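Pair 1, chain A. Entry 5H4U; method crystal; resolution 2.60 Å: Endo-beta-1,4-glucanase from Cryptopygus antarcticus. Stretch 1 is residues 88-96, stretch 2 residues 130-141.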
# COMPACT_ATOMS: atom_id res chain seq x y z
N GLY A 88 -1.66 4.56 6.00
CA GLY A 88 -0.91 3.98 4.90
C GLY A 88 -1.77 3.81 3.67
O GLY A 88 -2.87 4.35 3.55
N PHE A 89 -1.21 3.04 2.75
CA PHE A 89 -1.86 2.74 1.50
C PHE A 89 -1.92 1.22 1.35
O PHE A 89 -1.15 0.48 1.96
CB PHE A 89 -1.11 3.45 0.36
CG PHE A 89 -1.01 4.94 0.58
CD1 PHE A 89 -1.97 5.80 0.06
CD2 PHE A 89 -0.01 5.48 1.38
CE1 PHE A 89 -1.91 7.16 0.30
CE2 PHE A 89 0.06 6.85 1.62
CZ PHE A 89 -0.89 7.69 1.08
N ALA A 90 -2.89 0.76 0.56
CA ALA A 90 -3.10 -0.67 0.49
C ALA A 90 -3.72 -1.06 -0.85
O ALA A 90 -4.32 -0.25 -1.56
CB ALA A 90 -4.00 -1.16 1.63
N ALA A 91 -3.51 -2.32 -1.19
CA ALA A 91 -4.31 -3.00 -2.19
C ALA A 91 -5.51 -3.62 -1.50
O ALA A 91 -5.46 -3.97 -0.32
CB ALA A 91 -3.50 -4.08 -2.90
N ALA A 92 -6.62 -3.69 -2.21
CA ALA A 92 -7.79 -4.30 -1.59
C ALA A 92 -8.54 -5.11 -2.62
O ALA A 92 -8.47 -4.87 -3.83
CB ALA A 92 -8.72 -3.27 -0.95
N SER A 93 -9.26 -6.08 -2.10
CA SER A 93 -10.10 -7.02 -2.84
C SER A 93 -11.30 -7.13 -1.91
O SER A 93 -11.28 -7.91 -0.96
CB SER A 93 -9.39 -8.34 -3.05
OG SER A 93 -10.09 -9.16 -3.94
N ILE A 94 -12.29 -6.28 -2.14
CA ILE A 94 -13.39 -6.16 -1.20
C ILE A 94 -14.64 -6.83 -1.75
O ILE A 94 -15.42 -6.20 -2.49
CB ILE A 94 -13.68 -4.69 -0.87
CG1 ILE A 94 -12.48 -4.06 -0.18
CG2 ILE A 94 -14.88 -4.58 0.09
CD1 ILE A 94 -12.65 -2.57 0.05
N SER A 95 -14.83 -8.11 -1.42
CA SER A 95 -16.09 -8.84 -1.58
C SER A 95 -16.84 -8.44 -2.85
O SER A 95 -17.91 -7.85 -2.80
CB SER A 95 -16.98 -8.65 -0.34
N GLY A 96 -16.24 -8.76 -3.99
CA GLY A 96 -16.88 -8.49 -5.26
C GLY A 96 -17.29 -7.04 -5.46
O GLY A 96 -18.49 -6.74 -5.59
N SER A 130 -5.21 -9.64 -5.60
CA SER A 130 -5.72 -10.85 -6.23
C SER A 130 -7.16 -11.10 -5.80
O SER A 130 -7.56 -10.78 -4.68
CB SER A 130 -4.84 -12.04 -5.87
OG SER A 130 -3.63 -11.96 -6.58
N ASP A 131 -7.97 -11.64 -6.71
CA ASP A 131 -9.38 -11.90 -6.40
C ASP A 131 -9.52 -13.16 -5.56
O ASP A 131 -9.90 -14.23 -6.04
CB ASP A 131 -10.23 -12.03 -7.66
CG ASP A 131 -11.73 -11.94 -7.34
OD1 ASP A 131 -12.07 -11.90 -6.14
OD2 ASP A 131 -12.57 -11.98 -8.28
N LEU A 132 -9.24 -13.03 -4.28
CA LEU A 132 -9.63 -14.11 -3.40
C LEU A 132 -11.02 -13.80 -2.88
O LEU A 132 -11.46 -12.64 -2.88
CB LEU A 132 -8.61 -14.26 -2.27
N ASN A 133 -11.69 -14.81 -2.35
CA ASN A 133 -13.07 -14.58 -1.91
C ASN A 133 -13.03 -13.86 -0.56
O ASN A 133 -12.27 -14.25 0.34
CB ASN A 133 -13.86 -15.89 -1.84
N GLY A 134 -13.77 -12.75 -0.46
CA GLY A 134 -13.99 -12.09 0.81
C GLY A 134 -13.45 -10.66 0.83
O GLY A 134 -13.57 -9.93 -0.16
N ASN A 135 -12.85 -10.28 1.96
CA ASN A 135 -12.23 -8.96 2.11
C ASN A 135 -10.75 -9.07 2.45
O ASN A 135 -10.39 -9.53 3.54
CB ASN A 135 -12.96 -8.12 3.14
CG ASN A 135 -14.40 -7.98 2.83
OD1 ASN A 135 -14.76 -7.72 1.67
ND2 ASN A 135 -15.26 -8.08 3.85
N HIS A 136 -9.91 -8.60 1.54
CA HIS A 136 -8.48 -8.80 1.64
C HIS A 136 -7.81 -7.45 1.44
O HIS A 136 -8.05 -6.80 0.42
CB HIS A 136 -8.02 -9.78 0.56
CG HIS A 136 -8.60 -11.15 0.70
ND1 HIS A 136 -7.85 -12.26 1.02
CD2 HIS A 136 -9.88 -11.58 0.55
CE1 HIS A 136 -8.64 -13.32 1.06
NE2 HIS A 136 -9.87 -12.94 0.78
N PHE A 137 -6.97 -7.04 2.38
CA PHE A 137 -6.21 -5.79 2.28
C PHE A 137 -4.74 -6.14 2.34
O PHE A 137 -4.28 -6.76 3.30
CB PHE A 137 -6.58 -4.81 3.40
CG PHE A 137 -7.81 -4.00 3.14
CD1 PHE A 137 -9.07 -4.57 3.26
CD2 PHE A 137 -7.72 -2.65 2.83
CE1 PHE A 137 -10.21 -3.82 3.04
CE2 PHE A 137 -8.86 -1.90 2.60
CZ PHE A 137 -10.10 -2.47 2.70
N ASP A 138 -3.99 -5.74 1.32
CA ASP A 138 -2.55 -5.97 1.25
C ASP A 138 -1.90 -4.65 1.60
O ASP A 138 -1.89 -3.73 0.79
CB ASP A 138 -2.11 -6.48 -0.13
CG ASP A 138 -3.06 -7.54 -0.70
OD1 ASP A 138 -3.51 -8.44 0.06
OD2 ASP A 138 -3.36 -7.50 -1.92
N LEU A 139 -1.42 -4.53 2.83
CA LEU A 139 -0.81 -3.29 3.28
C LEU A 139 0.52 -3.06 2.57
O LEU A 139 1.36 -3.96 2.48
CB LEU A 139 -0.61 -3.29 4.80
CG LEU A 139 -1.82 -3.25 5.76
CD1 LEU A 139 -2.90 -4.24 5.40
CD2 LEU A 139 -1.39 -3.48 7.19
N MET A 140 0.74 -1.83 2.12
CA MET A 140 1.96 -1.49 1.40
C MET A 140 3.05 -1.16 2.42
O MET A 140 3.06 -0.08 3.01
CB MET A 140 1.68 -0.35 0.43
CG MET A 140 1.11 -0.85 -0.87
SD MET A 140 0.51 0.40 -2.04
CE MET A 140 2.02 0.79 -2.89
N ILE A 141 3.97 -2.09 2.64
CA ILE A 141 5.04 -1.93 3.61
C ILE A 141 6.39 -2.24 2.97
O ILE A 141 6.62 -3.38 2.55
CB ILE A 141 4.81 -2.82 4.84
CG1 ILE A 141 3.37 -2.63 5.32
CG2 ILE A 141 5.76 -2.44 5.93
CD1 ILE A 141 2.87 -3.67 6.26
O HOH W 1 1.64 2.33 2.81

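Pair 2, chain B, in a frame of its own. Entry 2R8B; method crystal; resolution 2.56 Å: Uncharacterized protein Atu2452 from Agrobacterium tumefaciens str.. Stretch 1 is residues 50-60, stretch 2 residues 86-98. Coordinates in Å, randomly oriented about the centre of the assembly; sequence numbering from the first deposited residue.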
# COMPACT_ATOMS: atom_id res chain seq x y z
N SER B 50 6.50 0.91 -15.93
CA SER B 50 6.41 2.38 -15.78
C SER B 50 7.18 2.90 -14.56
O SER B 50 7.66 4.01 -14.56
CB SER B 50 4.96 2.91 -15.88
OG SER B 50 4.11 2.56 -14.78
N TYR B 51 7.31 2.08 -13.52
CA TYR B 51 8.23 2.36 -12.45
C TYR B 51 9.37 1.40 -12.64
O TYR B 51 9.18 0.27 -13.14
CB TYR B 51 7.61 2.08 -11.08
CG TYR B 51 6.45 2.98 -10.65
CD1 TYR B 51 6.67 4.21 -10.02
CD2 TYR B 51 5.13 2.58 -10.85
CE1 TYR B 51 5.61 5.02 -9.62
CE2 TYR B 51 4.06 3.37 -10.47
CZ TYR B 51 4.30 4.59 -9.86
OH TYR B 51 3.22 5.36 -9.49
N PHE B 52 10.55 1.84 -12.24
CA PHE B 52 11.66 0.95 -12.01
C PHE B 52 11.28 0.08 -10.85
O PHE B 52 10.72 0.54 -9.88
CB PHE B 52 12.92 1.74 -11.65
CG PHE B 52 14.15 0.89 -11.60
CD1 PHE B 52 14.82 0.52 -12.80
CD2 PHE B 52 14.61 0.37 -10.38
CE1 PHE B 52 15.94 -0.31 -12.77
CE2 PHE B 52 15.75 -0.46 -10.34
CZ PHE B 52 16.41 -0.80 -11.54
N HIS B 53 11.56 -1.21 -10.92
CA HIS B 53 11.09 -2.07 -9.83
C HIS B 53 11.84 -3.39 -9.78
O HIS B 53 12.41 -3.81 -10.77
CB HIS B 53 9.58 -2.31 -9.96
CG HIS B 53 9.18 -3.04 -11.21
ND1 HIS B 53 9.00 -2.41 -12.42
CD2 HIS B 53 8.87 -4.35 -11.42
CE1 HIS B 53 8.62 -3.30 -13.32
NE2 HIS B 53 8.54 -4.48 -12.75
N LYS B 54 11.84 -4.04 -8.62
CA LYS B 54 12.15 -5.47 -8.59
C LYS B 54 10.90 -6.31 -8.95
O LYS B 54 9.75 -5.88 -8.70
CB LYS B 54 12.69 -5.87 -7.22
CG LYS B 54 14.16 -5.60 -7.02
CD LYS B 54 14.93 -6.86 -6.55
CE LYS B 54 16.42 -6.56 -6.36
NZ LYS B 54 17.14 -6.62 -7.66
N SER B 55 11.10 -7.50 -9.53
CA SER B 55 10.01 -8.47 -9.72
C SER B 55 10.40 -9.93 -9.54
O SER B 55 11.52 -10.32 -9.85
CB SER B 55 9.32 -8.28 -11.07
OG SER B 55 10.27 -8.23 -12.11
N ARG B 56 9.47 -10.74 -9.06
CA ARG B 56 9.66 -12.19 -8.97
C ARG B 56 8.40 -12.84 -9.53
O ARG B 56 7.34 -12.77 -8.91
CB ARG B 56 9.90 -12.60 -7.51
CG ARG B 56 10.59 -13.91 -7.29
CD ARG B 56 9.63 -15.01 -6.92
NE ARG B 56 9.01 -14.82 -5.61
CZ ARG B 56 8.15 -15.67 -5.05
NH1 ARG B 56 7.84 -16.81 -5.70
NH2 ARG B 56 7.59 -15.40 -3.86
N ALA B 57 8.51 -13.38 -10.75
CA ALA B 57 7.40 -14.02 -11.45
C ALA B 57 6.81 -15.16 -10.61
O ALA B 57 7.51 -16.06 -10.19
CB ALA B 57 7.84 -14.56 -12.82
N GLY B 58 5.51 -15.08 -10.34
CA GLY B 58 4.82 -16.14 -9.59
C GLY B 58 4.00 -17.07 -10.49
O GLY B 58 3.98 -16.92 -11.73
N VAL B 59 3.33 -18.02 -9.83
CA VAL B 59 2.41 -18.92 -10.50
C VAL B 59 1.16 -18.20 -11.03
O VAL B 59 0.63 -17.31 -10.37
CB VAL B 59 2.08 -20.10 -9.59
CG1 VAL B 59 0.59 -20.54 -9.73
CG2 VAL B 59 3.06 -21.28 -9.92
N ALA B 60 0.74 -18.56 -12.24
CA ALA B 60 -0.49 -18.06 -12.85
C ALA B 60 -1.76 -18.30 -11.98
O ALA B 60 -2.14 -19.45 -11.66
CB ALA B 60 -0.66 -18.67 -14.24
N LEU B 86 4.43 -14.59 0.67
CA LEU B 86 3.52 -15.29 -0.21
C LEU B 86 4.38 -16.07 -1.19
O LEU B 86 4.77 -15.59 -2.28
CB LEU B 86 2.49 -14.36 -0.84
CG LEU B 86 1.37 -13.96 0.14
CD1 LEU B 86 0.61 -12.73 -0.31
CD2 LEU B 86 0.40 -15.11 0.44
N PRO B 87 4.68 -17.29 -0.79
CA PRO B 87 5.83 -18.01 -1.27
C PRO B 87 5.74 -18.09 -2.78
O PRO B 87 6.74 -18.31 -3.46
CB PRO B 87 5.65 -19.40 -0.65
CG PRO B 87 4.77 -19.18 0.56
CD PRO B 87 3.85 -18.09 0.14
N GLN B 88 4.53 -17.93 -3.31
CA GLN B 88 4.35 -18.17 -4.72
C GLN B 88 3.49 -17.14 -5.42
O GLN B 88 3.01 -17.36 -6.53
CB GLN B 88 3.88 -19.59 -4.98
CG GLN B 88 2.51 -20.03 -4.43
CD GLN B 88 2.11 -21.35 -5.18
OE1 GLN B 88 1.96 -22.43 -4.56
NE2 GLN B 88 2.00 -21.28 -6.54
N ALA B 89 3.35 -16.00 -4.76
CA ALA B 89 2.67 -14.86 -5.35
C ALA B 89 3.64 -14.33 -6.36
O ALA B 89 4.85 -14.53 -6.20
CB ALA B 89 2.36 -13.80 -4.28
N THR B 90 3.14 -13.69 -7.40
CA THR B 90 4.04 -12.94 -8.24
C THR B 90 4.30 -11.63 -7.52
O THR B 90 3.38 -11.03 -6.98
CB THR B 90 3.62 -12.82 -9.76
OG1 THR B 90 3.85 -11.47 -10.19
CG2 THR B 90 2.14 -13.35 -10.09
N ILE B 91 5.57 -11.23 -7.41
CA ILE B 91 5.93 -10.15 -6.49
C ILE B 91 6.55 -8.97 -7.14
O ILE B 91 7.50 -9.07 -7.91
CB ILE B 91 6.83 -10.62 -5.34
CG1 ILE B 91 5.96 -11.29 -4.29
CG2 ILE B 91 7.51 -9.43 -4.63
CD1 ILE B 91 6.64 -12.43 -3.65
N LEU B 92 6.05 -7.82 -6.76
CA LEU B 92 6.35 -6.65 -7.51
C LEU B 92 6.71 -5.50 -6.57
O LEU B 92 5.95 -5.15 -5.68
CB LEU B 92 5.10 -6.41 -8.33
CG LEU B 92 5.26 -5.39 -9.41
CD1 LEU B 92 4.30 -5.77 -10.49
CD2 LEU B 92 4.87 -4.08 -8.71
N SER B 93 7.88 -4.92 -6.72
CA SER B 93 8.31 -3.91 -5.75
C SER B 93 9.06 -2.74 -6.40
O SER B 93 10.25 -2.86 -6.72
CB SER B 93 9.11 -4.57 -4.63
OG SER B 93 10.00 -3.65 -4.04
N PRO B 94 8.35 -1.62 -6.60
CA PRO B 94 8.88 -0.46 -7.29
C PRO B 94 9.56 0.50 -6.34
O PRO B 94 9.19 0.58 -5.14
CB PRO B 94 7.62 0.20 -7.85
CG PRO B 94 6.48 -0.32 -7.00
CD PRO B 94 6.97 -1.42 -6.15
N VAL B 95 10.52 1.24 -6.88
CA VAL B 95 11.07 2.43 -6.21
C VAL B 95 10.22 3.61 -6.65
O VAL B 95 9.90 3.72 -7.84
CB VAL B 95 12.56 2.68 -6.57
CG1 VAL B 95 12.74 2.86 -8.10
CG2 VAL B 95 13.16 3.84 -5.75
N GLY B 96 9.83 4.48 -5.72
CA GLY B 96 9.06 5.67 -6.07
C GLY B 96 9.74 6.63 -7.04
O GLY B 96 10.95 6.62 -7.21
N ASP B 97 8.94 7.48 -7.67
CA ASP B 97 9.43 8.29 -8.78
C ASP B 97 9.67 9.73 -8.41
O ASP B 97 9.94 10.55 -9.29
CB ASP B 97 8.46 8.21 -9.95
CG ASP B 97 7.05 8.61 -9.57
OD1 ASP B 97 6.18 8.62 -10.48
OD2 ASP B 97 6.78 8.90 -8.38
N VAL B 98 9.54 10.06 -7.13
CA VAL B 98 9.86 11.40 -6.67
C VAL B 98 11.09 11.30 -5.78
O VAL B 98 11.21 10.37 -4.98
CB VAL B 98 8.66 12.03 -5.89
CG1 VAL B 98 8.92 13.51 -5.63
CG2 VAL B 98 7.35 11.83 -6.65

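Two neighbouring strands run in opposite directions in both pairs, at 159° in pair 1 and 173° in pair 2, and 14 central residues superpose with an RMSD of 0.8 Å. Five backbone hydrogen bonds match; the far ends differ. In pair 1, Ala A91 N donates to Asp A138 O (2.9 Å) and Asp A138 N to Ala A91 O (2.8 Å); Ser A93 N to His A136 O and His A136 N to Ser A93 O, both 2.9 Å, repeat the pattern. The matching bonds in pair 2 are Lys B54 N to Ser B93 O (2.7 Å), Ser B93 N to Lys B54 O (2.9 Å), and Arg B56 N to Ile B91 O and Ile B91 N to Arg B56 O, both 2.8 Å. A further bond matches: Met A140 N to Phe A89 O (3.0 Å) corresponds to Val B95 N to Phe B52 O (3.1 Å). Pair 1 continues with the Ile A94–Asn A135 bridge and Ser A95 N to Gly A134 O (2.5 Å), pair 2 with a weak bond, Val B59 N to Gln B88 O (3.4 Å). Gly B58, matching Ser A95, has its CA 3.6 Å from Thr B90 CA; an ideal CB there would clash with Thr B90 N.

Ala A90, Ala A92, Ile A94, Asn A135, Phe A137 and Leu A139 share one face in pair 1; they match His B53, Ser B55, Ala B57, Thr B90, Leu B92 and Pro B94. Pair 1 sets the Phe A137 ring against two alanines and Ile A94. Ala A92 CB lies over the ring face, 3.9 Å from the Phe A137 centroid in a CH-pi contact, while Ala A90 CB meets the ring edge, 4.2 Å from Phe A137 CD2. Ile A94 CD1 is 3.7 Å from Phe A137 CZ; the CB of its match, Ala B57, points away from the partner stretch. In pair 2 the ring sits on the other strand, at the position of Ala A90: His B53 CD2 approaches Leu B92 CG at 4.3 Å, and His B53 CB is 3.8 Å from Pro B94 CB. His B53 ND1 donates to Tyr B51 O (2.8 Å), two residues earlier. The CA atoms of His B53 and Pro B94 are 3.7 Å apart, against 4.5 Å for Ala A90 and Leu A139.

On the other face, Ala A91 CB is 3.6 Å from Asp A138 OD2; Lys B54, paired with Ser B93, leads its side-chain end away from the partner strand. The next rung also differs in reach. Ser A93 OG donates to Ser A130 O (3.1 Å), and its partner His A136 turns NE2 to Asn A133 O (2.8 Å), so both side chains address the loop before the second strand. Arg B56 has a longer arm: NH1 donates to Pro B87 O (2.9 Å), NH2 makes a weak bond to Leu B86 O (3.2 Å), and the guanidinium carries Ala B89 O over one face. Its partner Ile B91 supplies CD1, 3.1 Å from Arg B56 NH2, rather than a polar group.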